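Local coordinates for conserved hypothetical protein (Sulfolobus solfataricus, PDB 2GF6) that binds coenzyme A and is probably an acyl-CoA thioesterase of the hotdog-fold superfamily, at residues Y26-Y29 with Y30-T34; E38-I41 with K42-G46; I112-P116 with K117-S121. All blocks are in the same frame, centred on the assembly; numbering follows the deposited sequence.

Interactions 1 and 2 are successive parts of helix 26-45, the helix that a hotdog fold wraps in its sheet. Interaction 3 is a beta hairpin, about 24 Å from interaction 1 and 21 Å from interaction 2, centre to centre. Interaction 1 is mostly buried, and its chemistry is aromatic. Interaction 2 is partly buried: F40, I41 and V45 pack inward, while a lysine-glutamate pair lies along the outer side. Interaction 3 is also partly buried. It combines hairpin backbone bonds and an I114-W119 contact with polar bonds to coenzyme A. Interactions 1 and 3 both touch coenzyme A, but different molecules of it: the thiol end of one at 26-29, the diphosphate and pantetheine of another at 112-121.

Interaction 1. Residues Y26-Y29 with Y30-T34; sequences YAAY and YRFFT. With COA (coenzyme A), chain F.
Y29 and F32 meet edge-to-face, three residues apart on one helix. The edge of the F32 ring points at a face of Y29. The ring centroids lie 5.7 Å apart and the planes stand at 88°. Y29 CD1 and F32 CD2 are 4.0 Å apart. In Y29, CG lies opposite the carbonyl carbon (chi1 -74°), which swings the ring back toward the start of the helix, to the thiol end of coenzyme A. There Y29 CE2 lies 3.7 Å from C2P of the coenzyme.

F32 also turns one face to A28 O, which sits 3.1 Å above the ring plane, over its centre. That same oxygen accepts the helical bond from F32 N. A28 CB touches the ring at F32 CE2, 4.0 Å away. One turn on, T34 OG1 bonds back to Y30 O at 2.6 Å, so this carbonyl serves two donors, T34 N and T34 OG1, from opposite faces of its plane. T34 OG1 also lies 3.4 Å above the centre of the Y30 ring.

R31 turns its polar end out of the contact, to D17 and D11, with which it forms salt bridges. Y26 stacks on Y26 and Y30 of the second subunit, so this end of the helix also belongs to the subunit interface. The segment lies in the early part of helix 26-45, the central helix of the hotdog fold. Strand 102-115 meets it through Y29 and F33, and strand 56-67 through Y26 and Y30.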
loop_
_atom_site.group_PDB
_atom_site.type_symbol
_atom_site.label_atom_id
_atom_site.label_comp_id
_atom_site.label_asym_id
_atom_site.label_seq_id
_atom_site.Cartn_x
_atom_site.Cartn_y
_atom_site.Cartn_z
ATOM N N TYR A 26 0.454 6.908 7.120
ATOM C CA TYR A 26 1.217 7.788 6.252
ATOM C C TYR A 26 0.796 7.795 4.811
ATOM O O TYR A 26 0.764 8.872 4.200
ATOM C CB TYR A 26 2.673 7.341 6.276
ATOM C CG TYR A 26 3.723 8.204 5.602
ATOM C CD1 TYR A 26 4.242 9.319 6.241
ATOM C CD2 TYR A 26 4.289 7.826 4.403
ATOM C CE1 TYR A 26 5.233 10.078 5.686
ATOM C CE2 TYR A 26 5.325 8.590 3.814
ATOM C CZ TYR A 26 5.788 9.716 4.476
ATOM O OH TYR A 26 6.789 10.485 3.976
ATOM N N ALA A 27 0.556 6.618 4.235
ATOM C CA ALA A 27 0.298 6.512 2.792
ATOM C C ALA A 27 -1.106 6.949 2.516
ATOM O O ALA A 27 -1.434 7.355 1.420
ATOM C CB ALA A 27 0.497 5.044 2.297
ATOM N N ALA A 28 -1.970 6.845 3.505
ATOM C CA ALA A 28 -3.347 7.237 3.291
ATOM C C ALA A 28 -3.412 8.704 2.878
ATOM O O ALA A 28 -4.187 9.101 1.973
ATOM C CB ALA A 28 -4.131 7.005 4.539
ATOM N N TYR A 29 -2.569 9.511 3.510
ATOM C CA TYR A 29 -2.602 10.966 3.291
ATOM C C TYR A 29 -2.179 11.295 1.876
ATOM O O TYR A 29 -2.689 12.243 1.269
ATOM C CB TYR A 29 -1.774 11.697 4.371
ATOM C CG TYR A 29 -2.480 11.712 5.735
ATOM C CD1 TYR A 29 -3.474 12.643 6.017
ATOM C CD2 TYR A 29 -2.208 10.760 6.706
ATOM C CE1 TYR A 29 -4.138 12.637 7.216
ATOM C CE2 TYR A 29 -2.866 10.757 7.917
ATOM C CZ TYR A 29 -3.831 11.688 8.170
ATOM O OH TYR A 29 -4.519 11.703 9.381
ATOM N N TYR A 30 -1.276 10.479 1.335
ATOM C CA TYR A 30 -0.884 10.519 -0.074
ATOM C C TYR A 30 -2.048 10.141 -0.948
ATOM O O TYR A 30 -2.211 10.677 -2.034
ATOM C CB TYR A 30 0.278 9.548 -0.312
ATOM C CG TYR A 30 0.779 9.390 -1.766
ATOM C CD1 TYR A 30 1.684 10.289 -2.320
ATOM C CD2 TYR A 30 0.374 8.324 -2.548
ATOM C CE1 TYR A 30 2.136 10.140 -3.629
ATOM C CE2 TYR A 30 0.805 8.173 -3.848
ATOM C CZ TYR A 30 1.693 9.069 -4.385
ATOM O OH TYR A 30 2.175 8.888 -5.691
ATOM N N ARG A 31 -2.859 9.195 -0.497
ATOM C CA ARG A 31 -4.008 8.825 -1.271
ATOM C C ARG A 31 -4.851 10.060 -1.371
ATOM O O ARG A 31 -5.327 10.399 -2.413
ATOM C CB ARG A 31 -4.803 7.668 -0.637
ATOM C CG ARG A 31 -5.916 7.149 -1.573
ATOM C CD ARG A 31 -6.650 5.906 -1.088
ATOM N NE ARG A 31 -7.665 6.182 -0.075
ATOM C CZ ARG A 31 -8.836 6.794 -0.279
ATOM N NH1 ARG A 31 -9.175 7.293 -1.458
ATOM N NH2 ARG A 31 -9.671 6.938 0.744
ATOM N N PHE A 32 -5.023 10.754 -0.259
ATOM C CA PHE A 32 -5.965 11.861 -0.256
ATOM C C PHE A 32 -5.465 13.031 -1.110
ATOM O O PHE A 32 -6.247 13.615 -1.852
ATOM C CB PHE A 32 -6.242 12.354 1.169
ATOM C CG PHE A 32 -6.646 11.264 2.124
ATOM C CD1 PHE A 32 -7.555 10.277 1.755
ATOM C CD2 PHE A 32 -6.115 11.231 3.406
ATOM C CE1 PHE A 32 -7.937 9.279 2.658
ATOM C CE2 PHE A 32 -6.459 10.230 4.296
ATOM C CZ PHE A 32 -7.382 9.258 3.923
ATOM N N PHE A 33 -4.195 13.416 -0.955
ATOM C CA PHE A 33 -3.732 14.637 -1.590
ATOM C C PHE A 33 -3.491 14.417 -3.097
ATOM O O PHE A 33 -3.787 15.312 -3.920
ATOM C CB PHE A 33 -2.589 15.309 -0.786
ATOM C CG PHE A 33 -1.261 14.592 -0.789
ATOM C CD1 PHE A 33 -0.564 14.336 -1.970
ATOM C CD2 PHE A 33 -0.630 14.308 0.411
ATOM C CE1 PHE A 33 0.692 13.727 -1.951
ATOM C CE2 PHE A 33 0.633 13.703 0.432
ATOM C CZ PHE A 33 1.291 13.422 -0.754
ATOM N N THR A 34 -3.075 13.198 -3.462
ATOM C CA THR A 34 -2.990 12.782 -4.881
ATOM C C THR A 34 -4.347 12.884 -5.578
ATOM O O THR A 34 -4.466 13.469 -6.637
ATOM C CB THR A 34 -2.410 11.348 -4.990
ATOM O OG1 THR A 34 -1.176 11.331 -4.289
ATOM C CG2 THR A 34 -2.145 10.939 -6.470
HETATM N N1A COA F . 7.468 19.054 16.334
HETATM C C2A COA F . 8.107 19.188 17.557
HETATM N N3A COA F . 7.408 18.994 18.735
HETATM C C4A COA F . 6.096 18.683 18.698
HETATM C C5A COA F . 5.429 18.552 17.488
HETATM C C6A COA F . 6.117 18.733 16.299
HETATM N N6A COA F . 5.473 18.581 15.145
HETATM N N7A COA F . 4.142 18.246 17.747
HETATM C C8A COA F . 3.979 18.178 19.079
HETATM N N9A COA F . 5.180 18.452 19.683
HETATM C C1B COA F . 5.437 18.608 21.133
HETATM C C2B COA F . 4.485 19.602 21.787
HETATM O O2B COA F . 4.997 20.906 21.800
HETATM C C3B COA F . 4.353 19.030 23.174
HETATM O O3B COA F . 5.460 19.397 23.949
HETATM P P3B COA F . 5.200 20.212 25.307
HETATM O O7A COA F . 6.553 20.513 25.907
HETATM O O8A COA F . 4.352 19.365 26.259
HETATM O O9A COA F . 4.522 21.511 24.907
HETATM C C4B COA F . 4.409 17.538 22.955
HETATM O O4B COA F . 5.258 17.383 21.831
HETATM C C5B COA F . 3.034 16.955 22.663
HETATM O O5B COA F . 2.245 17.845 21.906
HETATM P P1A COA F . 0.717 18.126 22.330
HETATM O O1A COA F . -0.004 18.892 21.242
HETATM O O2A COA F . 0.650 18.875 23.635
HETATM O O3A COA F . 0.109 16.626 22.399
HETATM P P2A COA F . -1.439 16.266 22.711
HETATM O O4A COA F . -2.323 17.458 22.482
HETATM O O5A COA F . -1.535 15.683 24.114
HETATM O O6A COA F . -1.825 15.129 21.652
HETATM C CBP COA F . -1.979 14.183 19.545
HETATM C CCP COA F . -1.073 14.954 20.482
HETATM C CDP COA F . -3.407 14.749 19.600
HETATM C CEP COA F . -1.973 12.728 20.016
HETATM C CAP COA F . -1.462 14.394 18.126
HETATM O OAP COA F . -1.662 15.734 17.746
HETATM C C9P COA F . -2.150 13.523 17.115
HETATM O O9P COA F . -3.143 12.612 17.460
HETATM N N8P COA F . -1.728 13.667 15.884
HETATM C C7P COA F . -2.294 12.875 14.828
HETATM C C6P COA F . -1.499 11.602 14.706
HETATM C C5P COA F . -1.773 11.020 13.357
HETATM O O5P COA F . -2.930 10.774 12.996
HETATM N N4P COA F . -0.695 10.861 12.628
HETATM C C3P COA F . -0.300 9.589 12.117
HETATM C C2P COA F . -0.773 9.454 10.693
HETATM S S1P COA F . 0.547 9.460 9.473
#

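Interaction 2. Residues E38-I41 with K42-G46; sequences EKFI and KEKVG
F40 and K44 lie one turn apart near the end of the central helix of the hotdog fold, and join by a CH-pi contact. K44 CB sits over one face of the F40 ring, 4.1 Å from its centroid and 22° off the normal. F40 has CG opposite its backbone N (chi1 167°), which carries the ring along the helix toward K44. The K44 chain is bent at chi2 and chi3 and passes along the rim of that ring before its NZ reaches a salt bridge with E6.

K39 and E43 form a second pair, four residues apart. K39 is bent at chi3 and chi4, and the double bend brings NZ over to the carboxylate. E43 is extended beyond CG. The salt bridge between K39 NZ and E43 OE1 is 3.0 Å long. NZ comes from the syn side, 29° out of the carboxylate plane. K39 NZ has further weak bonds to the carbonyls of I5 and V8.

On the inner side, I41 and V45 lie side by side and point the same way, with CD1 of I41 4.1 Å from CG2 of V45. V45 also packs on I128 and L132 of helix 126-132. G46 leaves the helix with positive phi. The last carbonyl of the first half takes two donors: I41 O accepts from V45 N at 2.9 Å and from G46 N at 3.0 Å.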
loop_
_atom_site.group_PDB
_atom_site.type_symbol
_atom_site.label_atom_id
_atom_site.label_comp_id
_atom_site.label_asym_id
_atom_site.label_seq_id
_atom_site.Cartn_x
_atom_site.Cartn_y
_atom_site.Cartn_z
ATOM N N GLU A 38 -4.828 15.426 -8.479
ATOM C CA GLU A 38 -5.254 14.854 -9.724
ATOM C C GLU A 38 -6.537 15.524 -10.180
ATOM O O GLU A 38 -6.646 15.858 -11.348
ATOM C CB GLU A 38 -5.454 13.346 -9.610
ATOM C CG GLU A 38 -5.900 12.718 -10.917
ATOM C CD GLU A 38 -5.844 11.198 -10.945
ATOM O OE1 GLU A 38 -5.536 10.522 -9.923
ATOM O OE2 GLU A 38 -6.095 10.668 -12.032
ATOM N N LYS A 39 -7.502 15.728 -9.270
ATOM C CA LYS A 39 -8.795 16.309 -9.678
ATOM C C LYS A 39 -8.617 17.752 -10.132
ATOM O O LYS A 39 -9.154 18.171 -11.159
ATOM C CB LYS A 39 -9.824 16.227 -8.534
ATOM C CG LYS A 39 -11.232 16.662 -8.943
ATOM C CD LYS A 39 -12.214 16.792 -7.745
ATOM C CE LYS A 39 -11.896 17.996 -6.853
ATOM N NZ LYS A 39 -12.590 19.278 -7.272
ATOM N N PHE A 40 -7.847 18.511 -9.357
ATOM C CA PHE A 40 -7.530 19.882 -9.715
ATOM C C PHE A 40 -6.944 19.999 -11.125
ATOM O O PHE A 40 -7.381 20.826 -11.922
ATOM C CB PHE A 40 -6.570 20.499 -8.693
ATOM C CG PHE A 40 -5.967 21.778 -9.153
ATOM C CD1 PHE A 40 -6.685 22.945 -9.105
ATOM C CD2 PHE A 40 -4.680 21.805 -9.671
ATOM C CE1 PHE A 40 -6.131 24.121 -9.536
ATOM C CE2 PHE A 40 -4.116 22.979 -10.104
ATOM C CZ PHE A 40 -4.838 24.142 -10.036
ATOM N N ILE A 41 -5.934 19.183 -11.412
ATOM C CA ILE A 41 -5.257 19.257 -12.709
ATOM C C ILE A 41 -6.240 18.947 -13.835
ATOM O O ILE A 41 -6.261 19.623 -14.877
ATOM C CB ILE A 41 -4.016 18.306 -12.734
ATOM C CG1 ILE A 41 -2.908 18.876 -11.844
ATOM C CG2 ILE A 41 -3.479 18.113 -14.161
ATOM C CD1 ILE A 41 -2.439 20.302 -12.213
ATOM N N LYS A 42 -7.101 17.956 -13.598
ATOM C CA LYS A 42 -8.070 17.547 -14.595
ATOM C C LYS A 42 -8.990 18.699 -14.897
ATOM O O LYS A 42 -9.170 19.055 -16.047
ATOM C CB LYS A 42 -8.885 16.370 -14.095
ATOM C CG LYS A 42 -9.886 15.834 -15.111
ATOM C CD LYS A 42 -11.020 15.077 -14.416
ATOM C CE LYS A 42 -10.829 13.577 -14.474
ATOM N NZ LYS A 42 -11.571 13.024 -15.643
ATOM N N GLU A 43 -9.564 19.284 -13.847
ATOM C CA GLU A 43 -10.537 20.369 -14.012
ATOM C C GLU A 43 -9.917 21.711 -14.472
ATOM O O GLU A 43 -10.520 22.453 -15.247
ATOM C CB GLU A 43 -11.318 20.568 -12.709
ATOM C CG GLU A 43 -12.215 19.396 -12.371
ATOM C CD GLU A 43 -12.879 19.469 -10.975
ATOM O OE1 GLU A 43 -12.436 20.252 -10.096
ATOM O OE2 GLU A 43 -13.845 18.696 -10.756
ATOM N N LYS A 44 -8.725 22.038 -14.001
ATOM C CA LYS A 44 -8.131 23.348 -14.344
ATOM C C LYS A 44 -7.357 23.332 -15.678
ATOM O O LYS A 44 -7.409 24.290 -16.444
ATOM C CB LYS A 44 -7.224 23.808 -13.191
ATOM C CG LYS A 44 -6.458 25.160 -13.415
ATOM C CD LYS A 44 -7.382 26.390 -13.452
ATOM C CE LYS A 44 -7.912 26.790 -12.072
ATOM N NZ LYS A 44 -8.917 27.908 -12.199
ATOM N N VAL A 45 -6.624 22.249 -15.930
ATOM C CA VAL A 45 -5.739 22.140 -17.108
ATOM C C VAL A 45 -6.291 21.157 -18.122
ATOM O O VAL A 45 -5.991 21.247 -19.307
ATOM C CB VAL A 45 -4.317 21.640 -16.715
ATOM C CG1 VAL A 45 -3.347 21.810 -17.882
ATOM C CG2 VAL A 45 -3.815 22.346 -15.490
ATOM N N GLY A 46 -7.075 20.193 -17.669
ATOM C CA GLY A 46 -7.651 19.212 -18.579
ATOM C C GLY A 46 -6.688 18.156 -19.093
ATOM O O GLY A 46 -6.816 17.700 -20.211
#

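Interaction 3. Residues I112-P116 with K117-S121. With COA (coenzyme A), chain E.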
loop_
_atom_site.group_PDB
_atom_site.type_symbol
_atom_site.label_atom_id
_atom_site.label_comp_id
_atom_site.label_asym_id
_atom_site.label_seq_id
_atom_site.Cartn_x
_atom_site.Cartn_y
_atom_site.Cartn_z
ATOM N N ILE A 112 7.740 18.739 -9.702
ATOM C CA ILE A 112 8.562 19.270 -10.760
ATOM C C ILE A 112 8.194 18.549 -12.038
ATOM O O ILE A 112 8.042 17.339 -12.045
ATOM C CB ILE A 112 10.076 19.106 -10.420
ATOM C CG1 ILE A 112 10.400 19.737 -9.062
ATOM C CG2 ILE A 112 10.971 19.722 -11.485
ATOM C CD1 ILE A 112 11.833 19.540 -8.653
ATOM N N ALA A 113 8.025 19.328 -13.111
ATOM C CA ALA A 113 7.835 18.819 -14.442
ATOM C C ALA A 113 9.182 18.311 -14.995
ATOM O O ALA A 113 10.217 18.982 -14.866
ATOM C CB ALA A 113 7.248 19.914 -15.329
ATOM N N ILE A 114 9.169 17.107 -15.563
ATOM C CA ILE A 114 10.368 16.522 -16.145
ATOM C C ILE A 114 10.151 15.869 -17.495
ATOM O O ILE A 114 9.042 15.467 -17.829
ATOM C CB ILE A 114 11.036 15.473 -15.191
ATOM C CG1 ILE A 114 10.176 14.197 -15.043
ATOM C CG2 ILE A 114 11.296 16.084 -13.870
ATOM C CD1 ILE A 114 10.919 13.015 -14.407
ATOM N N ASN A 115 11.232 15.772 -18.254
ATOM C CA ASN A 115 11.314 14.820 -19.330
ATOM C C ASN A 115 11.900 13.470 -18.780
ATOM O O ASN A 115 13.020 13.413 -18.230
ATOM C CB ASN A 115 12.129 15.408 -20.477
ATOM C CG ASN A 115 12.038 14.576 -21.703
ATOM O OD1 ASN A 115 12.151 13.349 -21.636
ATOM N ND2 ASN A 115 11.815 15.204 -22.821
ATOM N N PRO A 116 11.087 12.400 -18.817
ATOM C CA PRO A 116 11.481 11.141 -18.196
ATOM C C PRO A 116 12.397 10.293 -19.076
ATOM O O PRO A 116 12.975 9.337 -18.579
ATOM C CB PRO A 116 10.145 10.450 -18.007
ATOM C CG PRO A 116 9.395 10.871 -19.240
ATOM C CD PRO A 116 9.723 12.319 -19.361
ATOM N N LYS A 117 12.517 10.639 -20.361
ATOM C CA LYS A 117 13.410 9.937 -21.291
ATOM C C LYS A 117 14.886 10.268 -21.038
ATOM O O LYS A 117 15.770 9.431 -21.283
ATOM C CB LYS A 117 13.061 10.305 -22.722
ATOM C CG LYS A 117 11.789 9.674 -23.238
ATOM C CD LYS A 117 11.335 10.363 -24.490
ATOM C CE LYS A 117 10.218 9.623 -25.140
ATOM N NZ LYS A 117 9.577 10.499 -26.141
ATOM N N ILE A 118 15.141 11.505 -20.601
ATOM C CA ILE A 118 16.454 11.930 -20.131
ATOM C C ILE A 118 16.503 12.131 -18.617
ATOM O O ILE A 118 17.573 12.258 -18.042
ATOM C CB ILE A 118 16.887 13.209 -20.818
ATOM C CG1 ILE A 118 15.943 14.380 -20.501
ATOM C CG2 ILE A 118 16.908 12.960 -22.295
ATOM C CD1 ILE A 118 16.574 15.727 -20.670
ATOM N N TRP A 119 15.340 12.158 -17.986
ATOM C CA TRP A 119 15.238 12.383 -16.556
ATOM C C TRP A 119 15.853 13.726 -16.039
ATOM O O TRP A 119 16.543 13.764 -15.026
ATOM C CB TRP A 119 15.777 11.163 -15.783
ATOM C CG TRP A 119 15.114 11.067 -14.442
ATOM C CD1 TRP A 119 15.577 11.582 -13.296
ATOM C CD2 TRP A 119 13.824 10.489 -14.137
ATOM N NE1 TRP A 119 14.680 11.357 -12.270
ATOM C CE2 TRP A 119 13.593 10.699 -12.768
ATOM C CE3 TRP A 119 12.849 9.816 -14.891
ATOM C CZ2 TRP A 119 12.445 10.246 -12.128
ATOM C CZ3 TRP A 119 11.698 9.366 -14.243
ATOM C CH2 TRP A 119 11.510 9.584 -12.889
ATOM N N LYS A 120 15.555 14.824 -16.732
ATOM C CA LYS A 120 15.918 16.179 -16.281
ATOM C C LYS A 120 14.643 17.015 -16.276
ATOM O O LYS A 120 13.709 16.730 -17.005
ATOM C CB LYS A 120 16.900 16.887 -17.229
ATOM C CG LYS A 120 18.334 16.370 -17.374
ATOM C CD LYS A 120 18.862 15.624 -16.157
ATOM C CE LYS A 120 20.343 15.175 -16.369
ATOM N NZ LYS A 120 20.828 15.236 -17.802
ATOM N N SER A 121 14.636 18.070 -15.477
ATOM C CA SER A 121 13.434 18.871 -15.295
ATOM C C SER A 121 13.269 19.640 -16.595
ATOM O O SER A 121 14.230 19.756 -17.332
ATOM C CB SER A 121 13.561 19.797 -14.082
ATOM O OG SER A 121 14.617 20.725 -14.228
HETATM N N1A COA E . 11.476 23.119 -3.710
HETATM C C2A COA E . 11.438 24.114 -4.680
HETATM N N3A COA E . 12.184 23.980 -5.837
HETATM C C4A COA E . 12.942 22.869 -5.994
HETATM C C5A COA E . 12.985 21.870 -5.027
HETATM C C6A COA E . 12.242 21.990 -3.877
HETATM N N6A COA E . 12.470 21.133 -2.875
HETATM N N7A COA E . 13.809 20.894 -5.466
HETATM C C8A COA E . 14.277 21.241 -6.693
HETATM N N9A COA E . 13.756 22.468 -7.008
HETATM C C1B COA E . 14.076 23.339 -8.138
HETATM C C2B COA E . 15.535 23.676 -8.291
HETATM O O2B COA E . 15.919 24.752 -7.483
HETATM C C3B COA E . 15.585 24.075 -9.740
HETATM O O3B COA E . 15.211 25.446 -9.803
HETATM P P3B COA E . 15.618 26.451 -11.002
HETATM O O7A COA E . 14.359 26.720 -11.811
HETATM O O8A COA E . 16.694 25.903 -11.916
HETATM O O9A COA E . 16.050 27.745 -10.364
HETATM C C4B COA E . 14.528 23.196 -10.399
HETATM O O4B COA E . 13.734 22.701 -9.337
HETATM C C5B COA E . 15.102 22.023 -11.152
HETATM O O5B COA E . 15.800 21.231 -10.237
HETATM P P1A COA E . 17.264 20.653 -10.541
HETATM O O1A COA E . 18.096 20.527 -9.304
HETATM O O2A COA E . 17.944 21.433 -11.621
HETATM O O3A COA E . 16.882 19.153 -10.963
HETATM P P2A COA E . 17.078 18.391 -12.352
HETATM O O4A COA E . 18.464 17.896 -12.635
HETATM O O5A COA E . 16.502 19.079 -13.560
HETATM O O6A COA E . 16.188 17.118 -12.013
HETATM C CBP COA E . 15.139 15.574 -10.699
HETATM C CCP COA E . 15.307 17.065 -10.909
HETATM C CDP COA E . 16.502 14.915 -10.954
HETATM C CEP COA E . 14.110 15.099 -11.715
HETATM C CAP COA E . 14.725 15.286 -9.268
HETATM O OAP COA E . 15.714 15.699 -8.348
HETATM C C9P COA E . 14.482 13.839 -9.002
HETATM O O9P COA E . 14.586 12.827 -9.975
HETATM N N8P COA E . 14.150 13.590 -7.766
HETATM C C7P COA E . 13.645 12.277 -7.454
HETATM C C6P COA E . 12.190 12.426 -7.111
HETATM C C5P COA E . 11.635 11.138 -6.595
HETATM O O5P COA E . 12.209 10.033 -6.708
HETATM N N4P COA E . 10.481 11.343 -6.002
HETATM C C3P COA E . 9.969 10.345 -5.109
HETATM C C2P COA E . 8.763 10.880 -4.394
HETATM S S1P COA E . 8.133 9.587 -3.392
#
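O5A of coenzyme A is gripped twice by S121, from the backbone N at 2.9 Å and from OG at 2.6 Å. This serine sits on the returning strand of a beta hairpin with a G1 bulge, in which W119 and K120 both face N115. S121 OG lies between its backbone N and carbonyl carbon (chi1 62°), which turns it to the same phosphate oxygen as the amide. OG is also hydrogen-bonded to K89 NZ. K89 is therefore likely to add positive charge beside the phosphate.

W119 holds the pantetheine. Its NE1 bonds to O9P at 2.7 Å, with an N-H...O angle of 151°. I114 CD1 rests over a face of the indole, 3.6 Å from the centroid of the six-membered ring and almost on its normal. P70 and K72 of the second subunit also meet W119, the lysine by a cation-pi contact. A leucine at W119 would probably leave O9P without its indole donor and I114 CD1 without the flat surface beneath it.

I114 CG2 touches the coenzyme too, at its methyl CEP. The bulge is held by a good bond from N115 N to K120 O, with weak returns from K120 N and W119 N to N115 O. The N115 side chain makes an Asx turn at the start of the loop: N115 OD1 accepts from K117 N at 3.0 Å, in the carbonyl plane.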